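Long-range contacts in MamA (Candidatus Magnetobacterium bavaricum, PDB 3VTX), which is a tetratricopeptide-repeat protein, an all-helical solenoid of the kind that generally serves as a scaffold for protein-protein interaction: residues Tyr110-Leu115 with Ala129-Thr133; Thr71-Tyr77 with Leu102-Asp108. All coordinates share one frame. Where two conformers were deposited one is given. Residue numbers count along the deposited sequence, not the author numbering.

Contact 1. Residues Tyr110-Leu115 with Ala129-Thr133; sequences YYKLGL and AYEKT
The two antiparallel helices of one tetratricopeptide repeat (TPR) pack closely where Gly-114 faces the partner helix. Both segments, Tyr-110 to Leu-115 and Ala-129 to Thr-133, are regular alpha helix; their short axes approach to 7.9 Å, N-to-C directions 156° apart (signed crossing angle -156°). In register, Gly-114 CA lies 5.0 Å from Ala-129 CA, and Tyr-111 CA 5.7 Å from Tyr-130 CA. An ideal CB on Gly-114 would come within 2.6 Å of Tyr-130 CE1, because the Tyr-130 ring (chi1 m) extends over this position; Ala-129 CB settles 3.3 Å from Tyr-110 O. Tyr-111 (chi1 t) meets the Tyr-130 ring obliquely, centroids 5.5 Å apart and planes at 47°, while the Tyr-111 hydroxyl is hydrogen-bonded to Ser-146 and Arg-142 of helix 141-153. Tyr-110 (chi1 m) offers a face to Lys-132 (chi1 t, chi2 p) in a CH-pi contact, Lys-132 CG 3.3 Å from the Tyr-110 ring centroid. Thr-133 (chi1 m) turns its hydroxyl back onto its own helix, OG1 donating to Ala-129 O at 3.0 Å.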
# COMPACT_ATOMS: atom_id res chain seq x y z
N TYR A 110 -6.58 4.52 0.01
CA TYR A 110 -7.53 4.96 1.01
C TYR A 110 -7.51 3.93 2.17
O TYR A 110 -7.60 4.32 3.33
CB TYR A 110 -8.94 5.01 0.53
CG TYR A 110 -9.28 6.23 -0.31
CD1 TYR A 110 -9.42 6.10 -1.66
CD2 TYR A 110 -9.45 7.47 0.27
CE1 TYR A 110 -9.76 7.23 -2.44
CE2 TYR A 110 -9.79 8.62 -0.52
CZ TYR A 110 -9.91 8.44 -1.88
OH TYR A 110 -10.32 9.55 -2.70
N TYR A 111 -7.44 2.64 1.84
CA TYR A 111 -7.45 1.58 2.88
C TYR A 111 -6.21 1.72 3.78
O TYR A 111 -6.33 1.81 5.01
CB TYR A 111 -7.60 0.18 2.35
CG TYR A 111 -7.84 -0.85 3.42
CD1 TYR A 111 -8.91 -0.68 4.27
CD2 TYR A 111 -6.98 -1.87 3.64
CE1 TYR A 111 -9.15 -1.59 5.31
CE2 TYR A 111 -7.19 -2.78 4.70
CZ TYR A 111 -8.28 -2.60 5.50
OH TYR A 111 -8.47 -3.52 6.53
N LYS A 112 -5.06 1.85 3.17
CA LYS A 112 -3.82 2.05 3.95
C LYS A 112 -3.89 3.31 4.80
O LYS A 112 -3.44 3.32 5.99
CB LYS A 112 -2.57 2.10 3.04
CG LYS A 112 -2.08 0.78 2.45
CD LYS A 112 -1.31 -0.19 3.38
CE LYS A 112 -0.24 -0.99 2.57
NZ LYS A 112 0.41 -2.03 3.42
N LEU A 113 -4.44 4.42 4.26
CA LEU A 113 -4.55 5.67 4.97
C LEU A 113 -5.43 5.48 6.18
O LEU A 113 -5.12 5.94 7.27
CB LEU A 113 -5.16 6.78 4.04
CG LEU A 113 -5.35 8.08 4.76
CD1 LEU A 113 -3.97 8.79 5.18
CD2 LEU A 113 -6.16 9.02 3.76
N GLY A 114 -6.50 4.74 5.99
CA GLY A 114 -7.37 4.41 7.10
C GLY A 114 -6.68 3.58 8.20
O GLY A 114 -6.82 3.89 9.42
N LEU A 115 -5.86 2.62 7.78
CA LEU A 115 -5.09 1.79 8.70
C LEU A 115 -4.15 2.69 9.49
O LEU A 115 -4.01 2.54 10.74
CB LEU A 115 -4.31 0.71 8.00
CG LEU A 115 -5.18 -0.39 7.38
CD1 LEU A 115 -4.22 -1.38 6.66
CD2 LEU A 115 -6.10 -1.18 8.41
N ALA A 129 -11.88 7.18 5.48
CA ALA A 129 -11.04 6.54 4.46
C ALA A 129 -11.57 5.14 4.15
O ALA A 129 -11.62 4.66 3.01
CB ALA A 129 -9.55 6.41 4.98
N TYR A 130 -11.97 4.40 5.19
CA TYR A 130 -12.54 3.08 4.92
C TYR A 130 -13.88 3.11 4.12
O TYR A 130 -14.15 2.18 3.32
CB TYR A 130 -12.81 2.29 6.21
CG TYR A 130 -11.61 2.04 7.11
CD1 TYR A 130 -10.40 1.67 6.58
CD2 TYR A 130 -11.74 2.12 8.52
CE1 TYR A 130 -9.31 1.35 7.44
CE2 TYR A 130 -10.64 1.83 9.39
CZ TYR A 130 -9.43 1.51 8.81
OH TYR A 130 -8.40 1.09 9.64
N GLU A 131 -14.72 4.10 4.43
CA GLU A 131 -15.98 4.32 3.74
C GLU A 131 -15.68 4.56 2.26
O GLU A 131 -16.35 3.97 1.38
CB GLU A 131 -16.73 5.49 4.37
CG GLU A 131 -17.41 5.07 5.66
CD GLU A 131 -18.13 6.15 6.37
OE1 GLU A 131 -17.83 7.35 6.12
OE2 GLU A 131 -19.04 5.82 7.17
N LYS A 132 -14.63 5.33 2.00
CA LYS A 132 -14.25 5.62 0.60
C LYS A 132 -13.80 4.36 -0.02
O LYS A 132 -14.12 4.11 -1.16
CB LYS A 132 -13.17 6.67 0.52
CG LYS A 132 -12.89 7.22 -0.83
CD LYS A 132 -14.03 8.13 -1.36
CE LYS A 132 -13.68 8.54 -2.83
NZ LYS A 132 -14.89 9.09 -3.56
N THR A 133 -13.02 3.50 0.71
CA THR A 133 -12.57 2.23 0.22
C THR A 133 -13.73 1.35 -0.21
O THR A 133 -13.69 0.75 -1.26
CB THR A 133 -11.70 1.44 1.26
OG1 THR A 133 -10.56 2.26 1.65
CG2 THR A 133 -11.25 0.09 0.74

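Contact 2. Residues Thr71-Tyr77 with Leu102-Asp108; sequences TSAEAYY and LNTVYAD
Successive TPR units meet here at the starts of their first helices, where the turn between repeats folds against the helix of the repeat before. Thr-71 (phi/psi -111/2) and Ser-72 (-107/110) form the loop that leads into the helix beginning at Ala-73; Ser-72 is its N-cap, with chi1 t, and its OG accepts from Ala-75 N at 3.0 Å. Across from it, Leu-102 ends a helix and Asn-103 (phi/psi -150/100) breaks away, the first residue of a type I beta turn that ends at Tyr-106. Asn-103 OD1 takes a hydrogen bond from Val-105 N at 3.1 Å, an Asx turn, and Tyr-106, centre of an inverse gamma turn, occupies the N-cap position of the following helix.

The segments are closest at Ala-73 and Leu-102, CA atoms 5.4 Å apart, and have spread to 8.1 Å between the CA atoms of Tyr-77 and Asp-108. Van der Waals contact, largely apolar, fills the space between them. Leu-102 (chi1 m, chi2 t) sets CD1 3.6 Å from Tyr-76 CD2, and its CB lies 4.0 Å from Ala-73 CB. Tyr-106 lies against the small Ala-73; its chi1 near 180° carries the ring over to the helix, with Tyr-106 CE2 3.9 Å from Ala-73 CB and 3.6 Å from Tyr-77 CB. Tyr-77, also t, inclines its ring at 42° to that of Tyr-106, centroids 5.1 Å apart, and brings CE1 to 3.5 Å from Asp-108 O. Glu-74 turns its carboxylate away, to a salt bridge with Lys-47. Such stacking of helix-turn-helix units builds a TPR superhelix.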
# COMPACT_ATOMS: atom_id res chain seq x y z
N THR A 71 4.31 12.97 -10.00
CA THR A 71 3.11 12.67 -10.76
C THR A 71 2.61 11.21 -10.68
O THR A 71 1.62 10.88 -11.29
CB THR A 71 3.31 12.95 -12.27
OG1 THR A 71 4.21 11.98 -12.81
CG2 THR A 71 3.87 14.43 -12.52
N SER A 72 3.28 10.34 -9.89
CA SER A 72 2.98 8.93 -9.92
C SER A 72 2.22 8.55 -8.59
O SER A 72 2.84 8.56 -7.46
CB SER A 72 4.27 8.08 -9.97
OG SER A 72 4.06 6.71 -9.64
N ALA A 73 0.96 8.24 -8.72
CA ALA A 73 0.16 7.84 -7.54
C ALA A 73 0.80 6.60 -6.87
O ALA A 73 0.89 6.51 -5.63
CB ALA A 73 -1.31 7.60 -7.87
N GLU A 74 1.23 5.68 -7.69
CA GLU A 74 1.82 4.40 -7.19
C GLU A 74 3.06 4.66 -6.37
O GLU A 74 3.24 4.07 -5.32
CB GLU A 74 2.12 3.44 -8.35
CG GLU A 74 2.66 2.09 -7.89
CD GLU A 74 3.12 1.11 -8.97
OE1 GLU A 74 3.87 1.50 -9.90
OE2 GLU A 74 2.86 -0.10 -8.75
N ALA A 75 3.95 5.51 -6.88
CA ALA A 75 5.15 5.82 -6.11
C ALA A 75 4.83 6.37 -4.71
O ALA A 75 5.46 5.97 -3.75
CB ALA A 75 6.05 6.77 -6.88
N TYR A 76 3.90 7.32 -4.64
CA TYR A 76 3.44 7.85 -3.39
C TYR A 76 2.80 6.76 -2.50
O TYR A 76 3.00 6.80 -1.27
CB TYR A 76 2.55 9.07 -3.60
CG TYR A 76 3.30 10.34 -3.89
CD1 TYR A 76 4.09 10.93 -2.93
CD2 TYR A 76 3.18 11.00 -5.15
CE1 TYR A 76 4.77 12.11 -3.20
CE2 TYR A 76 3.84 12.18 -5.40
CZ TYR A 76 4.61 12.73 -4.44
OH TYR A 76 5.26 13.96 -4.67
N TYR A 77 2.02 5.87 -3.10
CA TYR A 77 1.39 4.81 -2.35
C TYR A 77 2.48 3.94 -1.73
O TYR A 77 2.35 3.52 -0.59
CB TYR A 77 0.47 3.97 -3.28
CG TYR A 77 -0.02 2.68 -2.60
CD1 TYR A 77 -0.94 2.72 -1.52
CD2 TYR A 77 0.48 1.45 -3.00
CE1 TYR A 77 -1.34 1.55 -0.95
CE2 TYR A 77 0.08 0.24 -2.37
CZ TYR A 77 -0.81 0.35 -1.34
OH TYR A 77 -1.24 -0.78 -0.67
N LEU A 102 -3.60 12.38 -6.47
CA LEU A 102 -3.27 12.01 -7.82
C LEU A 102 -4.19 10.97 -8.43
O LEU A 102 -4.21 10.85 -9.63
CB LEU A 102 -1.82 11.55 -7.98
CG LEU A 102 -0.74 12.60 -7.70
CD1 LEU A 102 0.57 11.90 -7.47
CD2 LEU A 102 -0.59 13.59 -8.85
N ASN A 103 -4.89 10.17 -7.62
CA ASN A 103 -5.82 9.17 -8.13
C ASN A 103 -6.91 9.05 -7.06
O ASN A 103 -6.76 8.33 -6.05
CB ASN A 103 -5.12 7.82 -8.44
CG ASN A 103 -6.14 6.67 -8.85
OD1 ASN A 103 -7.35 6.89 -8.89
ND2 ASN A 103 -5.60 5.45 -9.09
N THR A 104 -8.02 9.69 -7.30
CA THR A 104 -9.06 9.84 -6.25
C THR A 104 -9.92 8.60 -6.12
O THR A 104 -10.76 8.49 -5.18
CB THR A 104 -9.92 11.10 -6.45
OG1 THR A 104 -10.55 10.99 -7.71
CG2 THR A 104 -9.07 12.39 -6.35
N VAL A 105 -9.70 7.61 -6.96
CA VAL A 105 -10.31 6.31 -6.78
C VAL A 105 -9.32 5.14 -6.39
O VAL A 105 -9.55 3.95 -6.68
CB VAL A 105 -11.23 5.95 -7.93
CG1 VAL A 105 -12.40 6.93 -7.94
CG2 VAL A 105 -10.50 5.89 -9.27
N TYR A 106 -8.21 5.50 -5.72
CA TYR A 106 -7.14 4.56 -5.48
C TYR A 106 -7.49 3.81 -4.19
O TYR A 106 -7.07 4.21 -3.09
CB TYR A 106 -5.82 5.27 -5.24
CG TYR A 106 -4.54 4.46 -5.40
CD1 TYR A 106 -4.51 3.07 -5.41
CD2 TYR A 106 -3.34 5.13 -5.51
CE1 TYR A 106 -3.31 2.36 -5.53
CE2 TYR A 106 -2.14 4.45 -5.70
CZ TYR A 106 -2.13 3.08 -5.70
OH TYR A 106 -0.99 2.43 -5.89
N ALA A 107 -8.22 2.72 -4.33
CA ALA A 107 -8.74 2.05 -3.12
C ALA A 107 -7.67 1.57 -2.16
O ALA A 107 -7.86 1.65 -0.97
CB ALA A 107 -9.61 0.85 -3.56
N ASP A 108 -6.56 1.06 -2.66
CA ASP A 108 -5.50 0.60 -1.77
C ASP A 108 -4.92 1.70 -0.91
O ASP A 108 -4.58 1.45 0.28
CB ASP A 108 -4.38 -0.07 -2.56
CG ASP A 108 -4.69 -1.57 -2.82
OD1 ASP A 108 -4.72 -2.43 -1.87
OD2 ASP A 108 -4.77 -1.86 -4.02

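In the fold
Solenoids are built from local closures laid end to end, and this pair illustrates it. From the N terminus, the chain passes through helix 73-85 and helix 89-102 before contact 2 joins the start of the hairpin they form to the turn leading into helix 107-119. Contact 1 opens only afterwards, closing the shorter loop between helix 107-119 and helix 123-136, so the two follow in series without crossing. One links neighbouring repeats, the other the two helices of a single repeat, and helix 107-119 serves both. Their centres are 13 Å apart, and they touch directly: Tyr-110 OH probably hydrogen-bonds to Thr-104 O, 2.7 Å away, and Lys-112 CE packs 3.4 Å from Tyr-77 OH.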